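Side-chain contact in acetyltransferase, GNAT family (Streptococcus pneumoniae, PDB 2I79), which probably transfers an acetyl group from acetyl coenzyme A, which it binds, to an acceptor such as an amino acid: residues M46-F49 against L50-A54. Residues are numbered along the deposited sequence; the frame is centred on the assembly and turned at random.
Sequences MEIF and LNKQA
Phe49 lays one face of its ring over the side chain of Gln53, one turn further along helix 43-55 of this GNAT-fold acetyltransferase. The evidence for a CH-pi contact is the position of Gln53 CG, 3.9 Å from the centroid of the Phe49 ring and 25° off its normal, displaced toward the CZ side of the ring. With Phe49 CG anti to the backbone N (chi1 176°), the ring is carried outward from the helix, and Gln53 CG, leaning back from the next turn, comes over its face. The Gln53 amide plane lies only 14° from the ring plane. That flat group is held from beyond the helix: Gln53 NE2 donates to Ile76 O and is also hydrogen-bonded to Thr61 OG1, which ties the buried amide to strands 69-77 and 60-66 and limits its rotation over the ring.

Met46 and Leu50 form the neighbouring apolar pair, with Met46 CG 3.9 Å from Leu50 CD1, one methyl of the leucine fork. The other methyl, Leu50 CD2, comes within 4.0 Å of Phe49 CD2, the two side chains crossing obliquely, so the fork bridges methionine and phenylalanine. Both Met46 and Leu50 also touch Leu18, which places this buried face of the helix against helix 15-26.

Four consecutive i to i+4 backbone bonds define the helical spacing beneath these contacts, from Leu50 N to Met46 O at 2.8 Å through to Gln53 N to Phe49 O at 3.1 Å. On the exposed side, Ile48 and Lys52 run alongside each other in the same direction. The lysine chain is extended until a turn at chi4, which brings its NZ to 3.5 Å from the Ile48 CG2 methyl.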
# COMPACT_ATOMS: atom_id res chain seq x y z
N MET A 46 7.94 16.70 8.03
CA MET A 46 7.91 16.74 6.58
C MET A 46 9.33 16.83 6.01
O MET A 46 9.61 16.26 4.97
CB MET A 46 7.03 17.87 6.05
CG MET A 46 6.97 17.92 4.53
SD MET A 46 6.12 16.51 3.76
CE MET A 46 4.43 16.90 4.20
N GLU A 47 10.18 17.58 6.69
CA GLU A 47 11.57 17.79 6.26
C GLU A 47 12.32 16.43 6.12
O GLU A 47 13.07 16.21 5.16
CB GLU A 47 12.24 18.74 7.26
CG GLU A 47 13.36 19.61 6.72
CD GLU A 47 13.73 20.80 7.64
OE1 GLU A 47 12.85 21.40 8.33
OE2 GLU A 47 14.92 21.18 7.63
N ILE A 48 12.08 15.51 7.05
CA ILE A 48 12.56 14.12 6.95
C ILE A 48 12.01 13.43 5.68
O ILE A 48 12.76 13.01 4.79
CB ILE A 48 12.18 13.32 8.24
CG1 ILE A 48 13.01 13.83 9.44
CG2 ILE A 48 12.35 11.78 8.03
CD1 ILE A 48 12.37 13.63 10.82
N PHE A 49 10.70 13.34 5.58
CA PHE A 49 10.11 12.78 4.37
C PHE A 49 10.78 13.34 3.10
O PHE A 49 11.11 12.58 2.17
CB PHE A 49 8.60 13.02 4.35
CG PHE A 49 7.94 12.55 3.08
CD1 PHE A 49 7.72 11.20 2.85
CD2 PHE A 49 7.55 13.47 2.10
CE1 PHE A 49 7.11 10.76 1.67
CE2 PHE A 49 6.93 13.04 0.93
CZ PHE A 49 6.72 11.67 0.71
N LEU A 50 10.97 14.66 3.05
CA LEU A 50 11.48 15.31 1.83
C LEU A 50 12.95 14.96 1.52
O LEU A 50 13.31 14.81 0.34
CB LEU A 50 11.25 16.83 1.90
CG LEU A 50 9.79 17.23 1.70
CD1 LEU A 50 9.64 18.73 1.74
CD2 LEU A 50 9.26 16.69 0.40
N ASN A 51 13.77 14.83 2.56
CA ASN A 51 15.15 14.33 2.41
C ASN A 51 15.17 12.91 1.79
O ASN A 51 15.88 12.65 0.81
CB ASN A 51 15.92 14.37 3.76
CG ASN A 51 16.23 15.82 4.23
OD1 ASN A 51 16.59 16.69 3.43
ND2 ASN A 51 16.09 16.07 5.54
N LYS A 52 14.36 12.00 2.34
CA LYS A 52 14.22 10.65 1.79
C LYS A 52 13.84 10.61 0.31
O LYS A 52 14.47 9.90 -0.48
CB LYS A 52 13.16 9.86 2.56
CG LYS A 52 13.68 9.09 3.73
CD LYS A 52 12.58 8.19 4.32
CE LYS A 52 12.99 7.60 5.68
NZ LYS A 52 13.12 8.67 6.75
N GLN A 53 12.78 11.34 -0.07
CA GLN A 53 12.35 11.41 -1.49
C GLN A 53 13.49 11.85 -2.43
O GLN A 53 13.72 11.21 -3.47
CB GLN A 53 11.13 12.34 -1.69
CG GLN A 53 9.79 11.83 -1.13
CD GLN A 53 9.28 10.54 -1.80
OE1 GLN A 53 9.62 9.43 -1.39
NE2 GLN A 53 8.43 10.70 -2.82
N ALA A 54 14.21 12.92 -2.06
CA ALA A 54 15.34 13.41 -2.85
C ALA A 54 16.49 12.40 -2.89
O ALA A 54 17.18 12.28 -3.90
CB ALA A 54 15.84 14.74 -2.30